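FACT-Spt16 (Cicer arietinum, PDB 5CE6) serves as the Spt16 subunit of the FACT histone chaperone complex, its N-terminal domain probably helping to bind histones H3-H4 in chromatin transcription. Local coordinates at residues A[46-51]-A[189-194]; A[311-316]-A[444-449]; A[321-326]-A[414-419]; A[347-352]-A[388-393]. All blocks are in the same frame, centred on the assembly; numbering follows the deposited sequence. Where two conformers were deposited one is given.

Contact 1: residues A[46-51]-A[189-194]; sequences DLWGSS and NGFSAL
Trp48 lays its indole flat on the backbone of Gly190 and drives the far corner of the same ring into Phe191, so one side chain serves two kinds of contact. Over the face, Gly190 CA lies 3.5 Å from the centroid of the Trp48 six-membered ring, only 13° off the ring normal, a clear CH-pi contact. With no side chain at Gly190, the ring can settle this low, and Trp48 CZ2 reaches Gly190 C at 3.3 Å. At the corner, the stack with Phe191 is T-shaped, the Trp48 edge facing the Phe191 ring with the planes at 86°. Trp48 CH2 comes to 3.7 Å from Phe191 CD1, while Trp48 CZ3 stands over the centre of the phenyl face. Trp48 CG is anti to its own carbonyl carbon (chi1 -64°), which starts the indole off beside the backbone N; Phe191 CG has the same first torsion. Leu47 adds a smaller apolar contact, its CD1 meeting Ala193 CB at 3.8 Å. Behind Trp48 the chain folds back in a type I' turn, where Trp48 O accepts from Ser51 N at 3.0 Å. The indole N-H is used elsewhere, by a hydrogen bond from Trp48 NE1 to His39 ND1. The loop thus joins helix 188-196 to helix 26-42, whose Phe36, His39 and Trp40 meet the indole, while Phe191 packs on Ile54 and Val56 of strand 53-58 and on Leu73 of helix 69-78.

Contact 2: residues A[311-316]-A[444-449]; sequences SNIART and TSIGSK
Arg315 and Lys449 cross at about a right angle, the aliphatic part of the lysine lying over the flat end of the arginine. Lys449 CD sits over the centre of one guanidinium face, 3.7 Å from Arg315 CZ, and Ile313 CD1 lies against the opposite face, toward its rim. The planar group is therefore sandwiched between two hydrocarbon surfaces. Ile313 CD1 also meets Ile446 CD1 tip to tip at 3.6 Å, and Asn312 O touches Thr444 CG2 at 3.5 Å. Polar links between the segments run through two waters. One accepts from Arg315 NH2 at 3.1 Å and from Ile446 N, and donates to Gly447 O at 2.6 Å; the other accepts from Arg315 NE at 3.1 Å and likewise donates to Gly447 O. Further out, the arginine chain bends at chi2 (-70°), which places CD; at its end Arg315 NH1 donates to Ala314 O at 2.9 Å, from above the carbonyl plane. Asp431 organises the charges: it forms salt bridges with both Arg315 and Lys449 and accepts from Thr444 OG1, which probably eases the repulsion between the two cations. An alanine at Arg315 would probably leave Asp431 short of one cation, both waters without their link to the strand and the Lys449 chain without the flat group it lies on. In the pita-bread fold of the M24 family, strand 309-319 runs here between strands 296-306 and 424-435, and helix 200-230 packs on Ile313 and Ile446 through Met217.

Contact 3: residues A[321-326]-A[414-419]; sequences ADPIQS and HCENSK
A capping box at the start of helix 323-342 presents Asp322 to the loop at Glu416. Within the box, Asp322 OD1 accepts a nearly straight bond from Gln325 N at 2.8 Å and a weak one from Ile324 N, while Asp322 N donates back to Gln325 OE1 at 2.9 Å. The second carboxylate oxygen serves the loop: Glu416 N donates to Asp322 OD2 at 2.8 Å, from above the carboxylate plane. A water bonded to Asp322 OD2 carries the link on to Asn417 N. The cap depends on Asp322 CG lying between its backbone N and carbonyl carbon (chi1 73°). Cys415 CB presses on the same oxygen, 3.2 Å from Asp322 OD2, and Ile324 CG2 rests 3.6 Å from His414 O. An alanine at Asp322 would probably leave Gln325 N and Glu416 N without this acceptor and weaken the hold of the helix end on the loop at Glu416. Gln325 NE2 bonds to the carbonyl of Ala295, which with Ser420 and Asn422 forms the potassium site. This is a classic N-terminal helix cap, here extended so that one aspartate closes the helix and holds a neighbouring loop beside a bound cation.

Contact 4: residues A[347-352]-A[388-393]; sequences NKLSAA and LNINAK
Beside Ser350, the loop keeps its form through an Asx turn in which Asn391 OD1 accepts from Lys393 N at 2.9 Å, the donor lying in the carbonyl plane of the asparagine side chain. Next to the turn, two backbone oxygens face the helix. Asn391 O receives a C-H...O contact from Ser350 CA at 3.3 Å, and Ala392 O lies 3.5 Å from Ser350 CB. The Ser350 hydroxyl bonds to Asp395 OD1, a little further on in the same loop. Deeper in, Leu349 does most of the packing: one methyl, Leu349 CD2, rests 3.5 Å from Leu388 O and 4.1 Å from Leu388 CD2. Ile390 answers from the loop. Its CG1 is anti to the carbonyl carbon (chi1 -52°), leaving CG2 anti to the backbone N, and Ile390 CG2 meets Leu349 O at 3.6 Å and Ala352 CB at 4.2 Å. Phe404 of strand 403-414 touches Leu349, Leu388 and Ile390 alike, while the backbone of Ile390 bonds to Ala375 and Gly376. Between 347-352 and 388-393, apolar packing, methyls against carbonyl oxygens and one C-H...O contact do the joining, while hydrogen bonds to Asp395 and Gln396 hold the helix start to the loop just beyond. Such chemistry implies a van der Waals fit between the two segments, with the Asx turn probably helping the loop keep its shape.

In the fold
Contact 1 belongs to the N-terminal lobe, whereas contacts 2, 3 and 4 lie in the M24-like part; the centre of contact 1 is about 33 Å from that of contact 2 but about 19 Å from that of contact 4. Contacts 2 and 4 are buried, contact 1 partly so, and contact 3, about 33 Å from the centre of the chain, has several exposed residues. Strand 309-319 of contact 2 leads straight into helix 323-342, capped at contact 3; helix 349-363 of contact 4 follows. Chemistry varies with place: aromatic in contact 1, charge with bridging water in contact 2, carboxylate to backbone in contact 3, and methyl groups against methyls and backbone carbonyls in contact 4.

Contact 1: residues A[46-51]-A[189-194]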
loop_
_atom_site.group_PDB
_atom_site.type_symbol
_atom_site.label_atom_id
_atom_site.label_comp_id
_atom_site.label_asym_id
_atom_site.label_seq_id
_atom_site.Cartn_x
_atom_site.Cartn_y
_atom_site.Cartn_z
ATOM N N ASP A 46 20.221 9.400 10.936
ATOM C CA ASP A 46 18.931 10.075 10.906
ATOM C C ASP A 46 17.763 9.140 10.603
ATOM O O ASP A 46 16.690 9.266 11.192
ATOM C CB ASP A 46 18.981 11.207 9.876
ATOM C CG ASP A 46 18.041 12.346 10.213
ATOM O OD1 ASP A 46 17.574 12.418 11.371
ATOM O OD2 ASP A 46 17.782 13.179 9.318
ATOM N N LEU A 47 17.977 8.203 9.686
ATOM C CA LEU A 47 16.905 7.340 9.208
ATOM C C LEU A 47 17.220 5.859 9.384
ATOM O O LEU A 47 16.314 5.028 9.409
ATOM C CB LEU A 47 16.628 7.619 7.732
ATOM C CG LEU A 47 16.051 8.997 7.412
ATOM C CD1 LEU A 47 15.743 9.094 5.940
ATOM C CD2 LEU A 47 14.803 9.237 8.240
ATOM N N TRP A 48 18.502 5.527 9.492
ATOM C CA TRP A 48 18.902 4.119 9.535
ATOM C C TRP A 48 19.429 3.674 10.895
ATOM O O TRP A 48 20.182 2.705 10.986
ATOM C CB TRP A 48 19.917 3.816 8.430
ATOM C CG TRP A 48 19.349 4.002 7.062
ATOM C CD1 TRP A 48 19.489 5.097 6.262
ATOM C CD2 TRP A 48 18.530 3.074 6.334
ATOM N NE1 TRP A 48 18.815 4.907 5.080
ATOM C CE2 TRP A 48 18.222 3.670 5.095
ATOM C CE3 TRP A 48 18.026 1.795 6.611
ATOM C CZ2 TRP A 48 17.435 3.035 4.130
ATOM C CZ3 TRP A 48 17.241 1.164 5.650
ATOM C CH2 TRP A 48 16.959 1.782 4.425
ATOM N N GLY A 49 19.020 4.388 11.942
ATOM C CA GLY A 49 19.338 4.027 13.316
ATOM C C GLY A 49 20.797 3.746 13.627
ATOM O O GLY A 49 21.093 2.901 14.476
ATOM N N SER A 50 21.700 4.453 12.947
ATOM C CA SER A 50 23.148 4.281 13.120
ATOM C C SER A 50 23.636 2.853 12.868
ATOM O O SER A 50 24.631 2.410 13.454
ATOM C CB SER A 50 23.593 4.746 14.512
ATOM O OG SER A 50 23.492 6.152 14.638
ATOM N N SER A 51 22.936 2.131 12.000
ATOM C CA SER A 51 23.223 0.712 11.794
ATOM C C SER A 51 24.466 0.440 10.947
ATOM O O SER A 51 24.719 1.118 9.949
ATOM C CB SER A 51 22.012 -0.003 11.191
ATOM O OG SER A 51 21.554 0.659 10.026
ATOM N N ASN A 189 11.803 3.551 8.805
ATOM C CA ASN A 189 11.777 4.894 8.245
ATOM C C ASN A 189 12.814 5.064 7.148
ATOM O O ASN A 189 12.672 5.920 6.271
ATOM C CB ASN A 189 11.982 5.943 9.340
ATOM C CG ASN A 189 10.824 5.998 10.319
ATOM O OD1 ASN A 189 9.714 5.582 10.001
ATOM N ND2 ASN A 189 11.080 6.515 11.517
ATOM N N GLY A 190 13.862 4.251 7.193
ATOM C CA GLY A 190 14.868 4.305 6.151
ATOM C C GLY A 190 14.301 3.726 4.872
ATOM O O GLY A 190 14.398 4.331 3.801
ATOM N N PHE A 191 13.714 2.539 4.981
ATOM C CA PHE A 191 13.076 1.916 3.826
ATOM C C PHE A 191 11.933 2.766 3.269
ATOM O O PHE A 191 11.766 2.861 2.050
ATOM C CB PHE A 191 12.599 0.509 4.174
ATOM C CG PHE A 191 13.713 -0.480 4.297
ATOM C CD1 PHE A 191 14.564 -0.713 3.222
ATOM C CD2 PHE A 191 13.926 -1.165 5.482
ATOM C CE1 PHE A 191 15.603 -1.627 3.323
ATOM C CE2 PHE A 191 14.963 -2.078 5.595
ATOM C CZ PHE A 191 15.800 -2.313 4.511
ATOM N N SER A 192 11.164 3.389 4.159
ATOM C CA SER A 192 10.073 4.281 3.747
ATOM C C SER A 192 10.574 5.430 2.872
ATOM O O SER A 192 9.986 5.737 1.831
ATOM C CB SER A 192 9.337 4.831 4.970
ATOM O OG SER A 192 8.390 5.817 4.592
ATOM N N ALA A 193 11.670 6.055 3.292
ATOM C CA ALA A 193 12.288 7.123 2.514
ATOM C C ALA A 193 12.813 6.578 1.186
ATOM O O ALA A 193 12.649 7.194 0.137
ATOM C CB ALA A 193 13.416 7.772 3.310
ATOM N N LEU A 194 13.446 5.410 1.242
ATOM C CA LEU A 194 13.996 4.776 0.057
ATOM C C LEU A 194 12.931 4.466 -0.993
ATOM O O LEU A 194 13.148 4.682 -2.189
ATOM C CB LEU A 194 14.720 3.481 0.452
ATOM C CG LEU A 194 15.521 2.784 -0.636
ATOM C CD1 LEU A 194 16.644 3.680 -1.141
ATOM C CD2 LEU A 194 16.093 1.492 -0.073
#

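Contact 2: residues A[311-316]-A[444-449]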
loop_
_atom_site.group_PDB
_atom_site.type_symbol
_atom_site.label_atom_id
_atom_site.label_comp_id
_atom_site.label_asym_id
_atom_site.label_seq_id
_atom_site.Cartn_x
_atom_site.Cartn_y
_atom_site.Cartn_z
ATOM N N SER A 311 -2.467 0.051 -6.491
ATOM C CA SER A 311 -3.255 1.234 -6.821
ATOM C C SER A 311 -4.543 1.107 -6.049
ATOM O O SER A 311 -4.842 0.041 -5.505
ATOM C CB SER A 311 -3.532 1.327 -8.327
ATOM O OG SER A 311 -4.320 0.224 -8.768
ATOM N N ASN A 312 -5.323 2.179 -5.998
ATOM C CA ASN A 312 -6.550 2.128 -5.225
ATOM C C ASN A 312 -7.579 3.108 -5.753
ATOM O O ASN A 312 -7.220 4.178 -6.250
ATOM C CB ASN A 312 -6.281 2.487 -3.772
ATOM C CG ASN A 312 -7.464 2.168 -2.892
ATOM O OD1 ASN A 312 -7.955 1.038 -2.896
ATOM N ND2 ASN A 312 -7.951 3.158 -2.159
ATOM N N ILE A 313 -8.855 2.752 -5.628
ATOM C CA ILE A 313 -9.921 3.717 -5.889
ATOM C C ILE A 313 -11.057 3.389 -4.944
ATOM O O ILE A 313 -11.198 2.253 -4.506
ATOM C CB ILE A 313 -10.399 3.654 -7.366
ATOM C CG1 ILE A 313 -11.172 4.922 -7.759
ATOM C CG2 ILE A 313 -11.284 2.432 -7.604
ATOM C CD1 ILE A 313 -11.716 4.852 -9.191
ATOM N N ALA A 314 -11.842 4.391 -4.573
ATOM C CA ALA A 314 -13.027 4.150 -3.765
ATOM C C ALA A 314 -14.055 5.178 -4.176
ATOM O O ALA A 314 -13.715 6.344 -4.396
ATOM C CB ALA A 314 -12.729 4.267 -2.270
ATOM N N ARG A 315 -15.304 4.729 -4.298
ATOM C CA ARG A 315 -16.412 5.617 -4.661
ATOM C C ARG A 315 -17.593 5.325 -3.770
ATOM O O ARG A 315 -17.743 4.215 -3.274
ATOM C CB ARG A 315 -16.811 5.397 -6.122
ATOM C CG ARG A 315 -15.747 5.817 -7.146
ATOM C CD ARG A 315 -15.606 7.340 -7.199
ATOM N NE ARG A 315 -14.614 7.765 -8.201
ATOM C CZ ARG A 315 -13.334 8.013 -7.931
ATOM N NH1 ARG A 315 -12.865 7.875 -6.695
ATOM N NH2 ARG A 315 -12.518 8.415 -8.901
ATOM N N THR A 316 -18.428 6.335 -3.560
ATOM C CA THR A 316 -19.669 6.161 -2.826
ATOM C C THR A 316 -20.822 6.508 -3.761
ATOM O O THR A 316 -20.770 7.507 -4.487
ATOM C CB THR A 316 -19.711 7.079 -1.618
ATOM O OG1 THR A 316 -18.619 6.750 -0.759
ATOM C CG2 THR A 316 -21.011 6.899 -0.847
ATOM N N THR A 444 -6.552 7.502 -11.437
ATOM C CA THR A 444 -7.806 6.760 -11.356
ATOM C C THR A 444 -8.985 7.650 -11.743
ATOM O O THR A 444 -10.108 7.445 -11.278
ATOM C CB THR A 444 -8.051 6.257 -9.924
ATOM O OG1 THR A 444 -7.780 7.327 -9.008
ATOM C CG2 THR A 444 -7.130 5.098 -9.592
ATOM N N SER A 445 -8.735 8.651 -12.579
ATOM C CA SER A 445 -9.816 9.508 -13.056
ATOM C C SER A 445 -10.710 8.722 -14.025
ATOM O O SER A 445 -10.258 8.297 -15.082
ATOM C CB SER A 445 -9.242 10.745 -13.753
ATOM O OG SER A 445 -10.242 11.735 -13.921
ATOM N N ILE A 446 -11.977 8.523 -13.662
ATOM C CA ILE A 446 -12.874 7.689 -14.468
ATOM C C ILE A 446 -14.195 8.364 -14.793
ATOM O O ILE A 446 -15.130 7.720 -15.283
ATOM C CB ILE A 446 -13.192 6.359 -13.777
ATOM C CG1 ILE A 446 -13.781 6.595 -12.386
ATOM C CG2 ILE A 446 -11.952 5.491 -13.699
ATOM C CD1 ILE A 446 -14.253 5.313 -11.712
ATOM N N GLY A 447 -14.276 9.658 -14.516
ATOM C CA GLY A 447 -15.488 10.399 -14.792
ATOM C C GLY A 447 -15.898 11.193 -13.576
ATOM O O GLY A 447 -15.391 10.967 -12.477
ATOM N N SER A 448 -16.822 12.126 -13.771
ATOM C CA SER A 448 -17.218 13.037 -12.701
ATOM C C SER A 448 -17.596 12.349 -11.396
ATOM O O SER A 448 -18.390 11.408 -11.377
ATOM C CB SER A 448 -18.371 13.922 -13.160
ATOM O OG SER A 448 -18.871 14.682 -12.078
ATOM N N LYS A 449 -16.998 12.828 -10.308
ATOM C CA LYS A 449 -17.313 12.354 -8.969
ATOM C C LYS A 449 -18.417 13.193 -8.379
ATOM O O LYS A 449 -18.827 12.962 -7.241
ATOM C CB LYS A 449 -16.086 12.461 -8.062
ATOM C CG LYS A 449 -15.039 11.416 -8.307
ATOM C CD LYS A 449 -13.867 11.578 -7.346
ATOM C CE LYS A 449 -12.920 12.698 -7.737
ATOM N NZ LYS A 449 -11.672 12.585 -6.900
HETATM O O HOH W 1 -13.242 9.996 -11.428
HETATM O O HOH W 2 -16.403 8.657 -10.535
#

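Contact 3: residues A[321-326]-A[414-419]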
loop_
_atom_site.group_PDB
_atom_site.type_symbol
_atom_site.label_atom_id
_atom_site.label_comp_id
_atom_site.label_asym_id
_atom_site.label_seq_id
_atom_site.Cartn_x
_atom_site.Cartn_y
_atom_site.Cartn_z
ATOM N N ALA A 321 -30.709 9.975 -2.046
ATOM C CA ALA A 321 -30.028 10.518 -0.875
ATOM C C ALA A 321 -30.837 11.611 -0.204
ATOM O O ALA A 321 -31.432 12.450 -0.878
ATOM C CB ALA A 321 -28.674 11.060 -1.270
ATOM N N ASP A 322 -30.840 11.610 1.124
ATOM C CA ASP A 322 -31.503 12.671 1.867
ATOM C C ASP A 322 -30.615 13.920 1.876
ATOM O O ASP A 322 -29.484 13.872 1.384
ATOM C CB ASP A 322 -31.952 12.182 3.263
ATOM C CG ASP A 322 -30.810 12.002 4.256
ATOM O OD1 ASP A 322 -29.767 12.673 4.160
ATOM O OD2 ASP A 322 -30.984 11.175 5.181
ATOM N N PRO A 323 -31.121 15.052 2.387
ATOM C CA PRO A 323 -30.310 16.270 2.280
ATOM C C PRO A 323 -28.966 16.224 3.010
ATOM O O PRO A 323 -28.029 16.897 2.568
ATOM C CB PRO A 323 -31.209 17.333 2.909
ATOM C CG PRO A 323 -32.565 16.855 2.619
ATOM C CD PRO A 323 -32.509 15.372 2.785
ATOM N N ILE A 324 -28.873 15.455 4.094
ATOM C CA ILE A 324 -27.645 15.411 4.872
ATOM C C ILE A 324 -26.626 14.553 4.141
ATOM O O ILE A 324 -25.446 14.910 4.037
ATOM C CB ILE A 324 -27.895 14.854 6.282
ATOM C CG1 ILE A 324 -28.903 15.743 7.020
ATOM C CG2 ILE A 324 -26.590 14.760 7.063
ATOM C CD1 ILE A 324 -29.195 15.309 8.436
ATOM N N GLN A 325 -27.092 13.423 3.616
ATOM C CA GLN A 325 -26.218 12.521 2.853
ATOM C C GLN A 325 -25.684 13.238 1.614
ATOM O O GLN A 325 -24.519 13.091 1.260
ATOM C CB GLN A 325 -26.973 11.257 2.444
ATOM C CG GLN A 325 -27.382 10.338 3.618
ATOM C CD GLN A 325 -28.388 9.280 3.212
ATOM O OE1 GLN A 325 -29.188 9.486 2.296
ATOM N NE2 GLN A 325 -28.369 8.139 3.906
ATOM N N SER A 326 -26.543 14.035 0.973
ATOM C CA SER A 326 -26.168 14.738 -0.241
ATOM C C SER A 326 -25.139 15.813 0.061
ATOM O O SER A 326 -24.118 15.915 -0.625
ATOM C CB SER A 326 -27.399 15.404 -0.874
ATOM O OG SER A 326 -28.347 14.438 -1.280
ATOM N N HIS A 414 -25.018 11.027 10.831
ATOM C CA HIS A 414 -26.396 10.610 11.032
ATOM C C HIS A 414 -27.281 11.152 9.914
ATOM O O HIS A 414 -27.256 12.351 9.626
ATOM C CB HIS A 414 -26.898 11.080 12.399
ATOM C CG HIS A 414 -26.284 10.342 13.545
ATOM N ND1 HIS A 414 -27.034 9.657 14.476
ATOM C CD2 HIS A 414 -24.989 10.164 13.898
ATOM C CE1 HIS A 414 -26.228 9.098 15.363
ATOM N NE2 HIS A 414 -24.982 9.388 15.033
ATOM N N CYS A 415 -28.042 10.266 9.273
ATOM C CA CYS A 415 -28.924 10.673 8.188
ATOM C C CYS A 415 -30.162 11.355 8.746
ATOM O O CYS A 415 -30.389 11.380 9.958
ATOM C CB CYS A 415 -29.314 9.484 7.297
ATOM S SG CYS A 415 -30.488 8.323 8.012
ATOM N N GLU A 416 -30.967 11.907 7.853
ATOM C CA GLU A 416 -32.129 12.665 8.272
ATOM C C GLU A 416 -33.176 11.808 8.968
ATOM O O GLU A 416 -33.546 12.077 10.117
ATOM C CB GLU A 416 -32.734 13.402 7.079
ATOM C CG GLU A 416 -33.932 14.236 7.455
ATOM C CD GLU A 416 -34.176 15.355 6.467
ATOM O OE1 GLU A 416 -35.313 15.453 5.972
ATOM O OE2 GLU A 416 -33.224 16.116 6.183
ATOM N N ASN A 417 -33.675 10.788 8.280
ATOM C CA ASN A 417 -34.683 9.925 8.885
ATOM C C ASN A 417 -34.011 8.823 9.677
ATOM O O ASN A 417 -33.472 7.878 9.105
ATOM C CB ASN A 417 -35.609 9.318 7.833
ATOM C CG ASN A 417 -36.614 8.342 8.435
ATOM O OD1 ASN A 417 -37.055 8.502 9.576
ATOM N ND2 ASN A 417 -36.969 7.316 7.670
ATOM N N SER A 418 -34.049 8.942 10.999
ATOM C CA SER A 418 -33.313 8.027 11.861
ATOM C C SER A 418 -33.965 6.643 11.959
ATOM O O SER A 418 -33.386 5.713 12.522
ATOM C CB SER A 418 -33.101 8.653 13.240
ATOM O OG SER A 418 -34.324 9.125 13.780
ATOM N N LYS A 419 -35.162 6.500 11.396
ATOM C CA LYS A 419 -35.787 5.186 11.315
ATOM C C LYS A 419 -35.193 4.384 10.155
ATOM O O LYS A 419 -35.442 3.183 10.022
ATOM C CB LYS A 419 -37.307 5.308 11.174
HETATM O O HOH W 3 -33.307 9.632 5.575
#

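Contact 4: residues A[347-352]-A[388-393]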
loop_
_atom_site.group_PDB
_atom_site.type_symbol
_atom_site.label_atom_id
_atom_site.label_comp_id
_atom_site.label_asym_id
_atom_site.label_seq_id
_atom_site.Cartn_x
_atom_site.Cartn_y
_atom_site.Cartn_z
ATOM N N ASN A 347 5.381 21.030 -0.306
ATOM C CA ASN A 347 4.330 21.180 0.700
ATOM C C ASN A 347 4.359 20.047 1.723
ATOM O O ASN A 347 4.707 18.929 1.389
ATOM C CB ASN A 347 2.956 21.223 0.031
ATOM C CG ASN A 347 2.729 22.488 -0.772
ATOM O OD1 ASN A 347 3.527 23.423 -0.723
ATOM N ND2 ASN A 347 1.611 22.534 -1.500
ATOM N N LYS A 348 3.976 20.336 2.965
ATOM C CA LYS A 348 3.909 19.300 4.003
ATOM C C LYS A 348 2.664 18.433 3.837
ATOM O O LYS A 348 1.607 18.941 3.477
ATOM C CB LYS A 348 3.873 19.951 5.387
ATOM C CG LYS A 348 5.157 20.663 5.779
ATOM C CD LYS A 348 5.021 21.382 7.111
ATOM C CE LYS A 348 6.378 21.561 7.780
ATOM N NZ LYS A 348 7.400 22.103 6.840
ATOM N N LEU A 349 2.777 17.135 4.109
ATOM C CA LEU A 349 1.604 16.258 4.062
ATOM C C LEU A 349 0.537 16.773 5.023
ATOM O O LEU A 349 -0.655 16.699 4.735
ATOM C CB LEU A 349 1.971 14.808 4.389
ATOM C CG LEU A 349 2.405 13.872 3.251
ATOM C CD1 LEU A 349 3.597 14.406 2.498
ATOM C CD2 LEU A 349 2.716 12.487 3.801
ATOM N N SER A 350 0.971 17.319 6.157
ATOM C CA SER A 350 0.038 17.865 7.143
ATOM C C SER A 350 -0.758 19.043 6.598
ATOM O O SER A 350 -1.926 19.223 6.932
ATOM C CB SER A 350 0.775 18.267 8.423
ATOM O OG SER A 350 1.834 19.165 8.144
ATOM N N ALA A 351 -0.131 19.858 5.758
ATOM C CA ALA A 351 -0.850 20.980 5.174
ATOM C C ALA A 351 -1.947 20.462 4.240
ATOM O O ALA A 351 -3.031 21.055 4.136
ATOM C CB ALA A 351 0.111 21.893 4.424
ATOM N N ALA A 352 -1.651 19.363 3.556
ATOM C CA ALA A 352 -2.603 18.739 2.647
ATOM C C ALA A 352 -3.795 18.181 3.411
ATOM O O ALA A 352 -4.941 18.343 2.990
ATOM C CB ALA A 352 -1.926 17.649 1.819
ATOM N N LEU A 388 4.300 7.799 5.016
ATOM C CA LEU A 388 3.720 8.876 4.224
ATOM C C LEU A 388 2.221 8.986 4.464
ATOM O O LEU A 388 1.453 9.191 3.527
ATOM C CB LEU A 388 3.980 8.653 2.733
ATOM C CG LEU A 388 5.414 8.837 2.237
ATOM C CD1 LEU A 388 5.468 8.618 0.733
ATOM C CD2 LEU A 388 5.910 10.232 2.582
ATOM N N ASN A 389 1.800 8.834 5.715
ATOM C CA ASN A 389 0.392 9.014 6.050
ATOM C C ASN A 389 0.000 10.485 5.978
ATOM O O ASN A 389 0.621 11.340 6.616
ATOM C CB ASN A 389 0.121 8.424 7.442
ATOM C CG ASN A 389 -1.356 8.278 7.744
ATOM O OD1 ASN A 389 -2.112 9.247 7.677
ATOM N ND2 ASN A 389 -1.773 7.063 8.101
ATOM N N ILE A 390 -1.010 10.792 5.170
ATOM C CA ILE A 390 -1.472 12.167 5.045
ATOM C C ILE A 390 -2.355 12.476 6.242
ATOM O O ILE A 390 -3.564 12.225 6.223
ATOM C CB ILE A 390 -2.265 12.391 3.731
ATOM C CG1 ILE A 390 -1.449 11.900 2.534
ATOM C CG2 ILE A 390 -2.612 13.876 3.552
ATOM C CD1 ILE A 390 -2.283 11.705 1.280
ATOM N N ASN A 391 -1.738 12.998 7.298
ATOM C CA ASN A 391 -2.482 13.380 8.495
ATOM C C ASN A 391 -1.899 14.645 9.114
ATOM O O ASN A 391 -0.851 15.115 8.687
ATOM C CB ASN A 391 -2.552 12.214 9.502
ATOM C CG ASN A 391 -1.191 11.835 10.083
ATOM O OD1 ASN A 391 -0.504 12.654 10.685
ATOM N ND2 ASN A 391 -0.824 10.570 9.940
ATOM N N ALA A 392 -2.577 15.191 10.121
ATOM C CA ALA A 392 -2.189 16.467 10.729
ATOM C C ALA A 392 -0.830 16.472 11.430
ATOM O O ALA A 392 -0.269 17.541 11.686
ATOM C CB ALA A 392 -3.280 16.942 11.688
ATOM N N LYS A 393 -0.301 15.294 11.742
ATOM C CA LYS A 393 0.951 15.211 12.484
ATOM C C LYS A 393 2.155 14.907 11.591
ATOM O O LYS A 393 3.292 14.879 12.065
ATOM C CB LYS A 393 0.849 14.170 13.601
#